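Local coordinates for beta-1,4-mannanase (Caldicellulosiruptor saccharolyticus, PDB 1PMH), which binds mannohexaose and probably mannan-type polysaccharides, as the carbohydrate-binding module of a mannan-degrading enzyme, at residues I91-G102 / Q165-I173. Residues are numbered along the deposited sequence; the frame is centred on the assembly and turned at random. Where two conformers were deposited one is given.
Sequences IPYDEFSKSQGG and QNSNYKGPI
The side-chain oxygen of Asn168, OD1, takes the backbone N-H of Gln100 at 2.8 Å, a fairly straight bond (157° at the hydrogen) that nonetheless arrives from above the amide plane. Asn168 CG sits between its backbone N and carbonyl carbon, and the side chain runs beside that of Gln100, pointing the same way, while its OD1 also touches Ser99 CB. Water extends this grip: one molecule joins Asn168 ND2 to Lys98 O and Gln100 NE2, while a second donates to both Ser99 OG and Gln100 O and hydrogen-bonds Ser167 OG. Ser167 OG in turn accepts from Tyr169 N at 3.0 Å, forming an ST turn.

Tyr169 fills the apolar half of the contact. Its CG stands anti to the backbone N (chi1 -178°), carrying the ring against helix 93-98, where its face receives the edge of Phe96 with the planes at 66°. Ile91 CG2 packs 3.8 Å from Tyr169 CZ, and the hydroxyl end lies against Pro92 CD. Tyr169 OH donates to Pro172 O over 2.7 Å, a bond that gives the hydroxyl of this buried residue an acceptor, at the ring's edge and in its plane, and so fixes where the hydroxyl points. Beyond it the rings of Pro92 and Pro172 meet through their CG atoms.

At the other end, Gly102 and Gln165 form an antiparallel hydrogen-bonded pair: Gln165 N donates to Gly102 O at 2.8 Å, and the return bond is weak. Gln165 belongs to the glycan pocket, its OE1 held by Asn121 N and its side chain touching a bound mannose. Two connections between opposing sheets, 93-101 and 166-171, are thus clasped together at one end of the jellyroll beta-sandwich of this family 27 carbohydrate-binding module.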
ATOM      1  N   ILE A  91      -9.834   4.601   0.311  1.00 14.56           N
ATOM      2  CA  ILE A  91     -10.414   4.795  -1.018  1.00 14.69           C
ATOM      3  C   ILE A  91     -11.674   5.633  -0.821  1.00 14.78           C
ATOM      4  O   ILE A  91     -12.533   5.265  -0.033  1.00 15.81           O
ATOM      5  CB  ILE A  91     -10.779   3.471  -1.727  1.00 15.41           C
ATOM      6  CG1 ILE A  91      -9.671   2.417  -1.595  1.00 15.97           C
ATOM      7  CG2 ILE A  91     -11.084   3.779  -3.172  1.00 15.52           C
ATOM      8  CD1 ILE A  91      -9.812   1.433  -0.442  1.00 17.21           C
ATOM      9  N   PRO A  92     -11.823   6.754  -1.545  1.00 15.34           N
ATOM     10  CA  PRO A  92     -13.055   7.574  -1.442  1.00 16.72           C
ATOM     11  C   PRO A  92     -14.286   6.670  -1.584  1.00 16.97           C
ATOM     12  O   PRO A  92     -14.481   6.012  -2.601  1.00 17.32           O
ATOM     13  CB  PRO A  92     -12.916   8.539  -2.605  1.00 20.31           C
ATOM     14  CG  PRO A  92     -11.507   8.659  -2.832  1.00 19.54           C
ATOM     15  CD  PRO A  92     -10.874   7.372  -2.494  1.00 15.38           C
ATOM     16  N   TYR A  93     -15.171   6.711  -0.598  1.00 17.08           N
ATOM     17  CA  TYR A  93     -16.263   5.784  -0.488  1.00 17.91           C
ATOM     18  C   TYR A  93     -17.290   5.958  -1.556  1.00 19.89           C
ATOM     19  O   TYR A  93     -17.716   4.982  -2.175  1.00 20.33           O
ATOM     20  CB  TYR A  93     -16.916   5.869   0.888  1.00 19.15           C
ATOM     21  CG  TYR A  93     -18.050   4.899   1.078  1.00 19.67           C
ATOM     22  CD1 TYR A  93     -17.840   3.609   1.561  1.00 21.61           C
ATOM     23  CD2 TYR A  93     -19.344   5.251   0.698  1.00 23.10           C
ATOM     24  CE1 TYR A  93     -18.890   2.733   1.685  1.00 23.34           C
ATOM     25  CE2 TYR A  93     -20.392   4.365   0.821  1.00 24.39           C
ATOM     26  CZ  TYR A  93     -20.153   3.100   1.303  1.00 24.70           C
ATOM     27  OH  TYR A  93     -21.187   2.197   1.420  1.00 28.86           O
ATOM     28  N   ASP A  94     -17.735   7.186  -1.772  1.00 20.45           N
ATOM     29  CA  ASP A  94     -18.870   7.390  -2.675  1.00 23.40           C
ATOM     30  C   ASP A  94     -18.518   6.956  -4.093  1.00 21.78           C
ATOM     31  O   ASP A  94     -19.253   6.200  -4.721  1.00 22.34           O
ATOM     32  CB  ASP A  94     -19.344   8.837  -2.616  1.00 24.81           C
ATOM     33  CG  ASP A  94     -20.047   9.155  -1.309  1.00 28.75           C
ATOM     34  OD1 ASP A  94     -20.528   8.253  -0.586  1.00 32.09           O
ATOM     35  OD2 ASP A  94     -20.154  10.338  -0.933  1.00 36.80           O
ATOM     36  N   GLU A  95     -17.377   7.424  -4.586  1.00 20.14           N
ATOM     37  CA  GLU A  95     -16.953   7.034  -5.921  1.00 19.92           C
ATOM     38  C   GLU A  95     -16.644   5.551  -6.027  1.00 19.70           C
ATOM     39  O   GLU A  95     -16.977   4.884  -7.003  1.00 21.12           O
ATOM     40  CB  GLU A  95     -15.746   7.859  -6.337  1.00 20.92           C
ATOM     41  CG  GLU A  95     -16.073   9.314  -6.632  1.00 24.51           C
ATOM     42  CD  GLU A  95     -17.153   9.472  -7.691  0.50 33.04           C
ATOM     43  OE1 GLU A  95     -17.064   8.782  -8.728  0.50 36.51           O
ATOM     44  OE2 GLU A  95     -18.108  10.255  -7.480  0.50 36.49           O
ATOM     45  N   PHE A  96     -16.019   4.991  -4.999  1.00 18.08           N
ATOM     46  CA  PHE A  96     -15.728   3.563  -5.020  1.00 18.33           C
ATOM     47  C   PHE A  96     -16.995   2.722  -5.008  1.00 18.86           C
ATOM     48  O   PHE A  96     -17.127   1.743  -5.730  1.00 20.16           O
ATOM     49  CB  PHE A  96     -14.768   3.222  -3.861  1.00 18.51           C
ATOM     50  CG  PHE A  96     -14.202   1.830  -3.845  1.00 17.53           C
ATOM     51  CD1 PHE A  96     -13.938   1.128  -5.006  1.00 18.50           C
ATOM     52  CD2 PHE A  96     -13.844   1.243  -2.653  1.00 17.78           C
ATOM     53  CE1 PHE A  96     -13.408  -0.146  -4.937  1.00 19.86           C
ATOM     54  CE2 PHE A  96     -13.269  -0.003  -2.579  1.00 18.99           C
ATOM     55  CZ  PHE A  96     -13.051  -0.708  -3.726  1.00 19.04           C
ATOM     56  N   SER A  97     -17.968   3.137  -4.211  1.00 20.10           N
ATOM     57  CA  SER A  97     -19.246   2.440  -4.144  1.00 22.46           C
ATOM     58  C   SER A  97     -19.979   2.413  -5.467  1.00 23.48           C
ATOM     59  O   SER A  97     -20.599   1.412  -5.819  1.00 26.56           O
ATOM     60  CB  SER A  97     -20.139   3.064  -3.062  0.50 23.72           C
ATOM     61  OG  SER A  97     -20.590   4.368  -3.399  0.50 26.04           O
ATOM     62  N   LYS A  98     -19.838   3.469  -6.243  1.00 22.39           N
ATOM     63  CA  LYS A  98     -20.478   3.600  -7.555  1.00 23.90           C
ATOM     64  C   LYS A  98     -19.769   2.794  -8.641  1.00 22.32           C
ATOM     65  O   LYS A  98     -20.351   2.393  -9.635  1.00 26.18           O
ATOM     66  CB  LYS A  98     -20.546   5.077  -7.970  0.50 26.94           C
ATOM     67  CG  LYS A  98     -21.882   5.736  -7.670  0.30 31.38           C
ATOM     68  CD  LYS A  98     -21.807   6.782  -6.578  0.30 31.91           C
ATOM     69  CE  LYS A  98     -22.499   6.293  -5.313  0.30 33.27           C
ATOM     70  NZ  LYS A  98     -21.907   6.875  -4.092  0.30 28.99           N
ATOM     71  N   SER A  99     -18.500   2.518  -8.441  1.00 20.86           N
ATOM     72  CA  SER A  99     -17.710   1.751  -9.380  1.00 20.22           C
ATOM     73  C   SER A  99     -18.162   0.301  -9.436  1.00 20.79           C
ATOM     74  O   SER A  99     -18.660  -0.238  -8.464  1.00 23.85           O
ATOM     75  CB  SER A  99     -16.223   1.884  -9.138  1.00 20.24           C
ATOM     76  OG  SER A  99     -15.775   1.149  -8.025  1.00 20.27           O
ATOM     77  N   GLN A 100     -17.969  -0.340 -10.581  1.00 20.66           N
ATOM     78  CA  GLN A 100     -18.250  -1.739 -10.743  1.00 22.57           C
ATOM     79  C   GLN A 100     -17.037  -2.576 -10.331  1.00 20.39           C
ATOM     80  O   GLN A 100     -15.905  -2.109 -10.328  1.00 20.12           O
ATOM     81  CB  GLN A 100     -18.630  -2.063 -12.189  0.50 26.01           C
ATOM     82  CG  GLN A 100     -19.827  -1.309 -12.701  0.50 26.23           C
ATOM     83  CD  GLN A 100     -21.032  -1.441 -11.818  0.50 26.72           C
ATOM     84  OE1 GLN A 100     -21.486  -2.548 -11.514  0.50 39.61           O
ATOM     85  NE2 GLN A 100     -21.611  -0.304 -11.459  0.50 31.75           N
ATOM     86  N   GLY A 101     -17.290  -3.842 -10.068  1.00 21.27           N
ATOM     87  CA  GLY A 101     -16.223  -4.773  -9.756  1.00 21.00           C
ATOM     88  C   GLY A 101     -15.563  -4.459  -8.433  1.00 20.79           C
ATOM     89  O   GLY A 101     -16.208  -4.040  -7.498  1.00 24.28           O
ATOM     90  N   GLY A 102     -14.273  -4.737  -8.336  1.00 18.52           N
ATOM     91  CA  GLY A 102     -13.520  -4.507  -7.118  1.00 17.42           C
ATOM     92  C   GLY A 102     -12.057  -4.634  -7.437  1.00 16.40           C
ATOM     93  O   GLY A 102     -11.689  -4.621  -8.595  1.00 17.23           O
ATOM     94  N   GLN A 165     -10.184  -5.880 -10.601  1.00 16.65           N
ATOM     95  CA  GLN A 165     -10.884  -7.133 -10.937  1.00 17.45           C
ATOM     96  C   GLN A 165     -12.225  -6.751 -11.539  1.00 17.64           C
ATOM     97  O   GLN A 165     -13.230  -6.562 -10.880  1.00 18.90           O
ATOM     98  CB  GLN A 165     -11.053  -8.022  -9.712  1.00 18.08           C
ATOM     99  CG  GLN A 165      -9.751  -8.549  -9.123  1.00 17.48           C
ATOM    100  CD  GLN A 165      -9.953  -9.429  -7.941  1.00 17.47           C
ATOM    101  OE1 GLN A 165     -10.096  -8.894  -6.829  1.00 20.38           O
ATOM    102  NE2 GLN A 165     -10.013 -10.704  -8.129  1.00 21.98           N
ATOM    103  N   ASN A 166     -12.182  -6.545 -12.856  1.00 18.33           N
ATOM    104  CA  ASN A 166     -13.342  -6.032 -13.595  1.00 18.85           C
ATOM    105  C   ASN A 166     -13.833  -4.731 -12.993  1.00 19.35           C
ATOM    106  O   ASN A 166     -15.022  -4.467 -12.976  1.00 20.10           O
ATOM    107  CB  ASN A 166     -14.466  -7.061 -13.707  1.00 20.35           C
ATOM    108  CG  ASN A 166     -13.956  -8.387 -14.211  1.00 25.74           C
ATOM    109  OD1 ASN A 166     -13.359  -8.404 -15.272  1.00 31.11           O
ATOM    110  ND2 ASN A 166     -13.992  -9.419 -13.390  1.00 26.14           N
ATOM    111  N   SER A 167     -12.914  -3.865 -12.555  1.00 18.31           N
ATOM    112  CA  SER A 167     -13.263  -2.566 -11.996  1.00 17.81           C
ATOM    113  C   SER A 167     -13.207  -1.482 -13.071  1.00 18.34           C
ATOM    114  O   SER A 167     -12.341  -1.489 -13.940  1.00 19.14           O
ATOM    115  CB  SER A 167     -12.280  -2.201 -10.887  1.00 17.60           C
ATOM    116  OG  SER A 167     -12.512  -0.912 -10.358  1.00 17.51           O
ATOM    117  N   ASN A 168     -14.079  -0.482 -12.932  1.00 17.95           N
ATOM    118  CA  ASN A 168     -13.985   0.764 -13.686  1.00 18.06           C
ATOM    119  C   ASN A 168     -13.619   1.954 -12.817  1.00 17.73           C
ATOM    120  O   ASN A 168     -13.783   3.117 -13.239  1.00 19.59           O
ATOM    121  CB  ASN A 168     -15.258   1.057 -14.476  1.00 20.72           C
ATOM    122  CG  ASN A 168     -16.467   1.267 -13.618  1.00 20.83           C
ATOM    123  OD1 ASN A 168     -16.379   1.165 -12.371  1.00 21.13           O
ATOM    124  ND2 ASN A 168     -17.590   1.546 -14.135  1.00 27.46           N
ATOM    125  N   TYR A 169     -13.098   1.710 -11.617  1.00 17.15           N
ATOM    126  CA  TYR A 169     -12.706   2.827 -10.754  1.00 16.71           C
ATOM    127  C   TYR A 169     -11.554   3.623 -11.353  1.00 16.22           C
ATOM    128  O   TYR A 169     -10.560   3.045 -11.753  1.00 18.01           O
ATOM    129  CB  TYR A 169     -12.333   2.259  -9.359  1.00 16.35           C
ATOM    130  CG  TYR A 169     -11.956   3.329  -8.353  1.00 16.17           C
ATOM    131  CD1 TYR A 169     -12.901   4.190  -7.815  1.00 16.50           C
ATOM    132  CD2 TYR A 169     -10.635   3.571  -8.035  1.00 15.66           C
ATOM    133  CE1 TYR A 169     -12.550   5.175  -6.942  1.00 17.06           C
ATOM    134  CE2 TYR A 169     -10.277   4.552  -7.118  1.00 15.66           C
ATOM    135  CZ  TYR A 169     -11.233   5.378  -6.606  1.00 14.97           C
ATOM    136  OH  TYR A 169     -10.936   6.403  -5.757  1.00 15.85           O
ATOM    137  N   LYS A 170     -11.699   4.943 -11.358  1.00 17.07           N
ATOM    138  CA  LYS A 170     -10.669   5.885 -11.770  1.00 17.22           C
ATOM    139  C   LYS A 170     -10.661   6.941 -10.705  1.00 16.97           C
ATOM    140  O   LYS A 170     -11.556   7.752 -10.603  1.00 20.61           O
ATOM    141  CB  LYS A 170     -10.989   6.468 -13.128  1.00 20.28           C
ATOM    142  CG  LYS A 170     -11.037   5.401 -14.206  1.00 25.02           C
ATOM    143  CD  LYS A 170     -11.093   6.034 -15.575  1.00 31.62           C
ATOM    144  CE  LYS A 170     -11.323   5.064 -16.714  1.00 37.14           C
ATOM    145  NZ  LYS A 170     -10.642   5.494 -17.990  0.80 46.70           N
ATOM    146  N   GLY A 171      -9.645   6.984  -9.891  1.00 16.17           N
ATOM    147  CA  GLY A 171      -9.583   7.886  -8.750  1.00 16.58           C
ATOM    148  C   GLY A 171      -8.402   7.513  -7.879  1.00 15.33           C
ATOM    149  O   GLY A 171      -7.605   6.616  -8.204  1.00 15.29           O
ATOM    150  N   PRO A 172      -8.266   8.226  -6.770  1.00 15.83           N
ATOM    151  CA  PRO A 172      -7.159   7.944  -5.863  1.00 15.38           C
ATOM    152  C   PRO A 172      -7.379   6.744  -4.960  1.00 14.89           C
ATOM    153  O   PRO A 172      -8.511   6.425  -4.575  1.00 15.17           O
ATOM    154  CB  PRO A 172      -7.062   9.227  -5.062  1.00 16.43           C
ATOM    155  CG  PRO A 172      -8.449   9.758  -5.012  1.00 18.04           C
ATOM    156  CD  PRO A 172      -9.034   9.425  -6.364  1.00 16.85           C
ATOM    157  N   ILE A 173      -6.262   6.121  -4.594  1.00 14.27           N
ATOM    158  CA  ILE A 173      -6.163   5.212  -3.466  1.00 14.23           C
ATOM    159  C   ILE A 173      -5.003   5.774  -2.651  1.00 14.16           C
ATOM    160  O   ILE A 173      -3.956   6.099  -3.212  1.00 15.36           O
ATOM    161  CB  ILE A 173      -5.863   3.781  -3.899  1.00 14.19           C
ATOM    162  CG1 ILE A 173      -7.004   3.197  -4.725  1.00 15.63           C
ATOM    163  CG2 ILE A 173      -5.577   2.890  -2.662  1.00 15.33           C
ATOM    164  CD1 ILE A 173      -6.805   1.797  -5.274  1.00 16.08           C
TER
HETATM  165  O   HOH W   1     -19.935   2.193 -12.407  1.00 30.15           O
HETATM  166  O   HOH W   2     -14.229  -1.138  -8.275  1.00 19.50           O